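Local coordinates for protein HRI1 (Saccharomyces cerevisiae, PDB 3RBY) that is of unknown function but interacts with the protein kinase HRR25 and may also interact with SEC72, at residues A[101-106]-A[127-132]; A[164-169]-A[234-239]; A[114-117]-A[123-126]. All blocks are in the same frame, centred on the assembly; numbering follows the deposited sequence.

Contact 1 (A[101-106]-A[127-132]). Unlike the reference sequence in segment 127-132: M129 (reference Leu).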
loop_
_atom_site.group_PDB
_atom_site.type_symbol
_atom_site.label_atom_id
_atom_site.label_comp_id
_atom_site.label_asym_id
_atom_site.label_seq_id
_atom_site.Cartn_x
_atom_site.Cartn_y
_atom_site.Cartn_z
ATOM N N LYS A 101 -3.762 5.629 14.211
ATOM C CA LYS A 101 -4.932 6.331 13.704
ATOM C C LYS A 101 -5.347 5.760 12.348
ATOM O O LYS A 101 -4.585 5.857 11.378
ATOM C CB LYS A 101 -4.629 7.832 13.557
ATOM C CG LYS A 101 -4.370 8.606 14.864
ATOM C CD LYS A 101 -3.380 9.774 14.629
ATOM C CE LYS A 101 -3.751 11.063 15.383
ATOM N NZ LYS A 101 -4.795 11.882 14.665
ATOM N N ASN A 102 -6.538 5.158 12.291
ATOM C CA ASN A 102 -7.114 4.673 11.036
ATOM C C ASN A 102 -7.431 5.818 10.075
ATOM O O ASN A 102 -8.017 6.828 10.486
ATOM C CB ASN A 102 -8.406 3.875 11.289
ATOM C CG ASN A 102 -8.157 2.546 11.991
ATOM O OD1 ASN A 102 -7.117 1.905 11.805
ATOM N ND2 ASN A 102 -9.121 2.121 12.802
ATOM N N TRP A 103 -7.048 5.678 8.803
ATOM C CA TRP A 103 -7.470 6.654 7.790
ATOM C C TRP A 103 -8.649 6.123 7.000
ATOM O O TRP A 103 -8.900 4.915 6.994
ATOM C CB TRP A 103 -6.336 6.973 6.827
ATOM C CG TRP A 103 -5.243 7.746 7.437
ATOM C CD1 TRP A 103 -5.186 8.209 8.714
ATOM C CD2 TRP A 103 -4.016 8.150 6.803
ATOM N NE1 TRP A 103 -4.002 8.883 8.919
ATOM C CE2 TRP A 103 -3.267 8.861 7.761
ATOM C CE3 TRP A 103 -3.482 7.980 5.521
ATOM C CZ2 TRP A 103 -2.005 9.401 7.478
ATOM C CZ3 TRP A 103 -2.232 8.521 5.238
ATOM C CH2 TRP A 103 -1.509 9.223 6.212
ATOM N N ASP A 104 -9.364 7.016 6.321
ATOM C CA ASP A 104 -10.468 6.584 5.462
ATOM C C ASP A 104 -10.002 5.572 4.403
ATOM O O ASP A 104 -10.781 4.728 3.952
ATOM C CB ASP A 104 -11.106 7.789 4.764
ATOM C CG ASP A 104 -11.766 8.763 5.734
ATOM O OD1 ASP A 104 -12.071 9.894 5.295
ATOM O OD2 ASP A 104 -11.977 8.412 6.918
ATOM N N SER A 105 -8.735 5.666 3.996
ATOM C CA SER A 105 -8.220 4.772 2.954
ATOM C C SER A 105 -8.070 3.340 3.450
ATOM O O SER A 105 -7.821 2.434 2.654
ATOM C CB SER A 105 -6.871 5.255 2.460
ATOM O OG SER A 105 -5.945 5.226 3.531
ATOM N N GLY A 106 -8.219 3.139 4.762
ATOM C CA GLY A 106 -8.099 1.815 5.356
ATOM C C GLY A 106 -6.669 1.465 5.750
ATOM O O GLY A 106 -6.419 0.376 6.288
ATOM N N ARG A 127 7.078 8.431 12.347
ATOM C CA ARG A 127 5.806 8.030 11.771
ATOM C C ARG A 127 5.977 6.835 10.852
ATOM O O ARG A 127 6.942 6.736 10.102
ATOM C CB ARG A 127 5.113 9.173 11.024
ATOM C CG ARG A 127 4.069 8.666 10.031
ATOM C CD ARG A 127 3.153 9.770 9.542
ATOM N NE ARG A 127 3.863 11.032 9.391
ATOM C CZ ARG A 127 3.418 12.182 9.876
ATOM N NH1 ARG A 127 4.122 13.294 9.708
ATOM N NH2 ARG A 127 2.258 12.217 10.522
ATOM N N GLU A 128 5.020 5.923 10.925
ATOM C CA GLU A 128 5.018 4.761 10.066
ATOM C C GLU A 128 3.639 4.584 9.499
ATOM O O GLU A 128 2.652 4.688 10.222
ATOM C CB GLU A 128 5.439 3.521 10.848
ATOM C CG GLU A 128 6.930 3.451 11.007
ATOM C CD GLU A 128 7.362 2.477 12.067
ATOM O OE1 GLU A 128 7.366 2.878 13.248
ATOM O OE2 GLU A 128 7.701 1.321 11.730
ATOM N N MET A 129 3.574 4.329 8.197
ATOM C CA MET A 129 2.305 4.076 7.543
ATOM C C MET A 129 2.148 2.587 7.282
ATOM O O MET A 129 3.078 1.929 6.789
ATOM C CB MET A 129 2.220 4.873 6.250
ATOM C CG MET A 129 0.918 5.645 6.082
ATOM S SD MET A 129 0.613 6.759 7.456
ATOM C CE MET A 129 2.232 7.447 7.587
ATOM N N TRP A 130 0.967 2.064 7.611
ATOM C CA TRP A 130 0.715 0.630 7.531
ATOM C C TRP A 130 -0.459 0.268 6.646
ATOM O O TRP A 130 -1.537 0.872 6.736
ATOM C CB TRP A 130 0.472 0.020 8.922
ATOM C CG TRP A 130 1.644 0.136 9.821
ATOM C CD1 TRP A 130 1.908 1.156 10.693
ATOM C CD2 TRP A 130 2.744 -0.780 9.926
ATOM N NE1 TRP A 130 3.098 0.922 11.344
ATOM C CE2 TRP A 130 3.635 -0.254 10.892
ATOM C CE3 TRP A 130 3.059 -1.996 9.307
ATOM C CZ2 TRP A 130 4.818 -0.902 11.252
ATOM C CZ3 TRP A 130 4.231 -2.634 9.658
ATOM C CH2 TRP A 130 5.095 -2.091 10.629
ATOM N N GLN A 131 -0.235 -0.761 5.829
ATOM C CA GLN A 131 -1.253 -1.301 4.957
ATOM C C GLN A 131 -1.753 -2.663 5.472
ATOM O O GLN A 131 -1.011 -3.650 5.467
ATOM C CB GLN A 131 -0.695 -1.469 3.541
ATOM C CG GLN A 131 -1.696 -2.139 2.608
ATOM C CD GLN A 131 -2.877 -1.236 2.305
ATOM O OE1 GLN A 131 -2.730 -0.240 1.581
ATOM N NE2 GLN A 131 -4.050 -1.561 2.864
ATOM N N PRO A 132 -3.011 -2.715 5.935
ATOM C CA PRO A 132 -3.597 -4.017 6.272
ATOM C C PRO A 132 -3.756 -4.817 4.997
ATOM O O PRO A 132 -4.199 -4.295 3.955
ATOM C CB PRO A 132 -4.985 -3.659 6.834
ATOM C CG PRO A 132 -4.879 -2.185 7.217
ATOM C CD PRO A 132 -3.915 -1.588 6.233
HETATM O O HOH W 1 -6.743 -0.161 2.375
#

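Contact 2 (A[164-169]-A[234-239])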
loop_
_atom_site.group_PDB
_atom_site.type_symbol
_atom_site.label_atom_id
_atom_site.label_comp_id
_atom_site.label_asym_id
_atom_site.label_seq_id
_atom_site.Cartn_x
_atom_site.Cartn_y
_atom_site.Cartn_z
ATOM N N GLU A 164 14.762 -23.360 28.529
ATOM C CA GLU A 164 15.332 -22.317 29.372
ATOM C C GLU A 164 16.441 -21.566 28.653
ATOM O O GLU A 164 16.725 -20.411 28.967
ATOM C CB GLU A 164 15.847 -22.907 30.691
ATOM C CG GLU A 164 16.535 -24.268 30.556
ATOM C CD GLU A 164 17.461 -24.598 31.734
ATOM O OE1 GLU A 164 18.427 -25.364 31.524
ATOM O OE2 GLU A 164 17.231 -24.099 32.863
ATOM N N ALA A 165 17.068 -22.232 27.688
ATOM C CA ALA A 165 18.193 -21.658 26.952
ATOM C C ALA A 165 17.775 -20.783 25.763
ATOM O O ALA A 165 18.631 -20.151 25.121
ATOM C CB ALA A 165 19.137 -22.764 26.489
ATOM N N TYR A 166 16.474 -20.745 25.471
ATOM C CA TYR A 166 15.991 -20.060 24.272
ATOM C C TYR A 166 14.758 -19.215 24.495
ATOM O O TYR A 166 13.904 -19.546 25.319
ATOM C CB TYR A 166 15.623 -21.071 23.200
ATOM C CG TYR A 166 16.784 -21.743 22.525
ATOM C CD1 TYR A 166 17.389 -21.168 21.412
ATOM C CD2 TYR A 166 17.255 -22.966 22.978
ATOM C CE1 TYR A 166 18.447 -21.789 20.780
ATOM C CE2 TYR A 166 18.304 -23.598 22.353
ATOM C CZ TYR A 166 18.901 -23.006 21.254
ATOM O OH TYR A 166 19.955 -23.637 20.625
ATOM N N ASP A 167 14.674 -18.128 23.731
ATOM C CA ASP A 167 13.429 -17.407 23.519
ATOM C C ASP A 167 12.957 -17.634 22.079
ATOM O O ASP A 167 13.773 -17.660 21.154
ATOM C CB ASP A 167 13.628 -15.918 23.777
ATOM C CG ASP A 167 13.857 -15.607 25.239
ATOM O OD1 ASP A 167 14.633 -14.673 25.524
ATOM O OD2 ASP A 167 13.262 -16.291 26.093
ATOM N N GLY A 168 11.648 -17.798 21.885
ATOM C CA GLY A 168 11.125 -18.027 20.551
ATOM C C GLY A 168 9.616 -17.910 20.422
ATOM O O GLY A 168 8.870 -18.330 21.313
ATOM N N LEU A 169 9.168 -17.354 19.293
ATOM C CA LEU A 169 7.747 -17.153 19.019
ATOM C C LEU A 169 7.522 -17.357 17.528
ATOM O O LEU A 169 8.234 -16.776 16.701
ATOM C CB LEU A 169 7.366 -15.715 19.364
ATOM C CG LEU A 169 6.150 -15.356 20.222
ATOM C CD1 LEU A 169 5.375 -14.226 19.587
ATOM C CD2 LEU A 169 5.256 -16.550 20.495
ATOM N N ASN A 234 13.619 -30.898 16.305
ATOM C CA ASN A 234 15.049 -31.118 16.537
ATOM C C ASN A 234 15.458 -30.832 17.979
ATOM O O ASN A 234 16.345 -30.008 18.241
ATOM C CB ASN A 234 15.899 -30.280 15.563
ATOM C CG ASN A 234 16.023 -30.930 14.190
ATOM O OD1 ASN A 234 15.596 -30.365 13.183
ATOM N ND2 ASN A 234 16.616 -32.127 14.147
ATOM N N GLY A 235 14.796 -31.499 18.914
ATOM C CA GLY A 235 15.122 -31.337 20.322
ATOM C C GLY A 235 14.622 -30.065 21.001
ATOM O O GLY A 235 14.662 -29.974 22.236
ATOM N N LEU A 236 14.160 -29.083 20.221
ATOM C CA LEU A 236 13.581 -27.866 20.802
ATOM C C LEU A 236 12.051 -27.974 20.945
ATOM O O LEU A 236 11.330 -28.246 19.972
ATOM C CB LEU A 236 13.941 -26.638 19.974
ATOM C CG LEU A 236 14.628 -25.474 20.702
ATOM C CD1 LEU A 236 13.904 -24.179 20.441
ATOM C CD2 LEU A 236 14.751 -25.704 22.199
ATOM N N ASN A 237 11.567 -27.771 22.170
ATOM C CA ASN A 237 10.135 -27.839 22.452
ATOM C C ASN A 237 9.456 -26.484 22.324
ATOM O O ASN A 237 9.978 -25.458 22.768
ATOM C CB ASN A 237 9.885 -28.413 23.840
ATOM C CG ASN A 237 10.307 -29.862 23.951
ATOM O OD1 ASN A 237 10.596 -30.511 22.945
ATOM N ND2 ASN A 237 10.339 -30.383 25.174
ATOM N N TRP A 238 8.299 -26.491 21.685
ATOM C CA TRP A 238 7.466 -25.313 21.625
ATOM C C TRP A 238 6.113 -25.709 22.145
ATOM O O TRP A 238 5.704 -26.863 21.985
ATOM C CB TRP A 238 7.305 -24.842 20.187
ATOM C CG TRP A 238 8.592 -24.474 19.549
ATOM C CD1 TRP A 238 9.620 -25.318 19.209
ATOM C CD2 TRP A 238 9.000 -23.160 19.162
ATOM N NE1 TRP A 238 10.649 -24.598 18.641
ATOM C CE2 TRP A 238 10.292 -23.273 18.594
ATOM C CE3 TRP A 238 8.402 -21.900 19.239
ATOM C CZ2 TRP A 238 10.991 -22.164 18.099
ATOM C CZ3 TRP A 238 9.095 -20.798 18.761
ATOM C CH2 TRP A 238 10.379 -20.937 18.194
ATOM N N GLU A 239 5.417 -24.744 22.743
ATOM C CA GLU A 239 4.040 -24.927 23.173
ATOM C C GLU A 239 3.121 -24.101 22.271
ATOM O O GLU A 239 3.400 -22.927 21.990
ATOM C CB GLU A 239 3.886 -24.483 24.637
ATOM C CG GLU A 239 2.559 -24.893 25.278
ATOM C CD GLU A 239 2.273 -24.151 26.588
ATOM O OE1 GLU A 239 1.097 -24.177 27.043
ATOM O OE2 GLU A 239 3.217 -23.532 27.152
#

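Contact 3 (A[114-117]-A[123-126])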
loop_
_atom_site.group_PDB
_atom_site.type_symbol
_atom_site.label_atom_id
_atom_site.label_comp_id
_atom_site.label_asym_id
_atom_site.label_seq_id
_atom_site.Cartn_x
_atom_site.Cartn_y
_atom_site.Cartn_z
ATOM N N VAL A 114 10.703 8.630 20.548
ATOM C CA VAL A 114 11.661 7.633 21.005
ATOM C C VAL A 114 12.871 8.369 21.615
ATOM O O VAL A 114 13.008 9.584 21.431
ATOM C CB VAL A 114 12.019 6.685 19.835
ATOM C CG1 VAL A 114 13.350 7.045 19.210
ATOM C CG2 VAL A 114 11.984 5.246 20.282
ATOM N N TYR A 115 13.710 7.676 22.383
ATOM C CA TYR A 115 14.829 8.360 23.057
ATOM C C TYR A 115 16.159 7.664 22.786
ATOM O O TYR A 115 16.726 6.998 23.656
ATOM C CB TYR A 115 14.566 8.535 24.560
ATOM C CG TYR A 115 13.367 9.420 24.848
ATOM C CD1 TYR A 115 12.094 8.873 24.976
ATOM C CD2 TYR A 115 13.500 10.802 24.969
ATOM C CE1 TYR A 115 10.984 9.671 25.219
ATOM C CE2 TYR A 115 12.391 11.614 25.221
ATOM C CZ TYR A 115 11.133 11.039 25.340
ATOM O OH TYR A 115 10.017 11.816 25.581
ATOM N N PRO A 116 16.660 7.827 21.557
ATOM C CA PRO A 116 17.844 7.100 21.092
ATOM C C PRO A 116 19.057 7.349 21.987
ATOM O O PRO A 116 19.909 6.466 22.113
ATOM C CB PRO A 116 18.095 7.693 19.700
ATOM C CG PRO A 116 16.779 8.313 19.285
ATOM C CD PRO A 116 16.122 8.761 20.549
ATOM N N PHE A 117 19.128 8.527 22.604
ATOM C CA PHE A 117 20.356 8.958 23.277
ATOM C C PHE A 117 20.244 8.958 24.797
ATOM O O PHE A 117 21.185 9.348 25.504
ATOM C CB PHE A 117 20.796 10.330 22.753
ATOM C CG PHE A 117 20.933 10.378 21.256
ATOM C CD1 PHE A 117 20.125 11.213 20.495
ATOM C CD2 PHE A 117 21.843 9.555 20.604
ATOM C CE1 PHE A 117 20.242 11.246 19.108
ATOM C CE2 PHE A 117 21.970 9.581 19.215
ATOM C CZ PHE A 117 21.168 10.428 18.467
ATOM N N SER A 123 13.997 13.816 22.381
ATOM C CA SER A 123 13.221 12.760 21.731
ATOM C C SER A 123 13.117 12.947 20.211
ATOM O O SER A 123 13.002 14.074 19.704
ATOM C CB SER A 123 11.815 12.637 22.343
ATOM O OG SER A 123 11.037 13.799 22.126
ATOM N N VAL A 124 13.173 11.821 19.504
ATOM C CA VAL A 124 12.926 11.768 18.071
ATOM C C VAL A 124 11.516 11.225 17.807
ATOM O O VAL A 124 11.196 10.083 18.150
ATOM C CB VAL A 124 13.956 10.863 17.363
ATOM C CG1 VAL A 124 13.778 10.924 15.840
ATOM C CG2 VAL A 124 15.382 11.254 17.770
ATOM N N SER A 125 10.678 12.054 17.201
ATOM C CA SER A 125 9.349 11.635 16.802
ATOM C C SER A 125 9.440 10.868 15.478
ATOM O O SER A 125 10.263 11.188 14.604
ATOM C CB SER A 125 8.440 12.851 16.644
ATOM O OG SER A 125 8.687 13.506 15.405
ATOM N N PHE A 126 8.608 9.839 15.339
ATOM C CA PHE A 126 8.589 9.034 14.121
ATOM C C PHE A 126 7.171 8.822 13.615
ATOM O O PHE A 126 6.185 9.011 14.354
ATOM C CB PHE A 126 9.255 7.666 14.343
ATOM C CG PHE A 126 8.481 6.750 15.259
ATOM C CD1 PHE A 126 8.717 6.750 16.635
ATOM C CD2 PHE A 126 7.523 5.883 14.747
ATOM C CE1 PHE A 126 8.000 5.902 17.486
ATOM C CE2 PHE A 126 6.805 5.031 15.587
ATOM C CZ PHE A 126 7.044 5.040 16.956
#

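Contact 1 (A[101-106]-A[127-132])
G106 and P132 hold the nearest CA atoms of the two segments, 7.4 Å apart; strand 108-114 of the antiparallel sheet lies between strands 96-102 and 124-132, and just past the end of 96-102 a type I turn, W103 to G106, doubles the chain back. That turn is closed by the G106 N to W103 O bond of 2.9 Å. The main side-chain meeting is a Met-aromatic contact. SD of M129, which stands where the reference sequence has leucine, lies 3.5 Å from CH2 of W103 and 4.0 Å from the centroid of its six-membered ring, approaching obliquely, 32° off the normal. The bend at chi2 (56°) brings SD to the indole, while a further bend at chi3 turns only the terminal CE; the two side chains cross at about a right angle. E109 touches both residues, and N18 of the second subunit packs on W103. At the other end, CG of P132 rests 3.1 Å from G106 O. Beside it a water spans S105 O and NE2 of Q131, and the same NE2 bonds to P132 O at 2.9 Å, two partners that probably limit rotation of the amide. The segments thus meet through one sulfur-ring contact, proline ring carbons set against a carbonyl oxygen and a water-mediated link, with no direct hydrogen bond between them.

Contact 2 (A[164-169]-A[234-239])
NE1 of W238, at the far side of an indole whose six-membered ring abuts G168, gives a hydrogen bond to K217 O, in a loop outside both strands. That bond helps fix the plane of the ring, and chi1 of -61°, with CG anti to the carbonyl carbon, carries the benzo end across to the neighbouring chain. There CZ3 comes within 3.4 Å of G168 C, while L169 N approaches the ring at its edge, 3.5 Å from CZ3. A side chain on G168 would collide with W238 CH2, so the missing CB is what lets the rim of the indole, CZ3 and CH2, come up to the backbone. Strands 166-169 and 236-239 run in the same sense, their axes 8.8 Å apart and 45° askew, because both pair antiparallel with strand 156-161 between them in a seven-stranded sheet whose twist shows in that angle. V161 of that middle strand touches Y166, L236 and W238, filling the interval. Replacing W238 with an alanine would probably open a gap beside G168 and leave K217 O without its indole donor. The second meeting is apolar: CD2 of L236 lies 3.8 Å from CD2 of Y166, while L236 CD1 sits 4.3 Å above the plane of the tyrosine ring, displaced toward its rim. L181, on strand 176-183, touches both side chains, and the phenol OH of Y166 points away from the leucine and is hydrogen-bonded to E214 OE1.

Contact 3 (A[114-117]-A[123-126])
V114 and V124 form an antiparallel hydrogen-bonded pair, with CA atoms 5.2 Å apart, where strands 108-114 and 124-132 part into the loop that joins them. Of the two backbone bonds, V124 N to V114 O is the sounder, 3.0 Å long with 151° at the hydrogen. The return bond, V114 N to V124 O, is weak despite a length of 2.8 Å, since its angle is only 129°. A weaker polar contact adds to the first: the CA-H of S123 also approaches V114 O, well off the straight line, with 3.2 Å between CA and O, so that one carbonyl serves both a peptide N-H and a C-H donor. Farther along the strands, F126 bonds through its backbone to G112, continuing the hairpin.

Apolar packing lies on the face that carries V114 and V124. CG2 of V124, anti to its own carbonyl carbon, meets the proline ring of P116 obliquely, 3.6 Å from CG. CG1 of V114 stands more loosely, 4.3 Å from V124 CB. Within the loop, P116 CB sits 4.0 Å above the centre of the F117 ring. Y115 lies by S123, but its exact approach is doubtful in the model; H92, from another loop, touches both V114 and Y115. The chemistry implies a hairpin end held by one sound and one weak backbone bond, supplemented by valine and proline packing at the surface.

Contacts 1 and 3 both draw on strand 124-132: residues 123-126 and 127-132 follow each other directly, and contact 3 is nested within the loop that contact 1 closes, their centres about 21 Å apart. Contact 3 joins neighbouring strands of the ten-stranded sheet at a hairpin end, whereas contact 1 packs a turn across an intervening strand, next to the second subunit. Contact 2 belongs to the separate seven-stranded sheet, on the opposite side of the chain's centre from contact 1; its nearest atoms are about 15 Å from contact 1 and 20 Å from contact 3. No active site is known; a triethylene glycol, probably from crystallisation, lies about 5 Å from the V114 side chain.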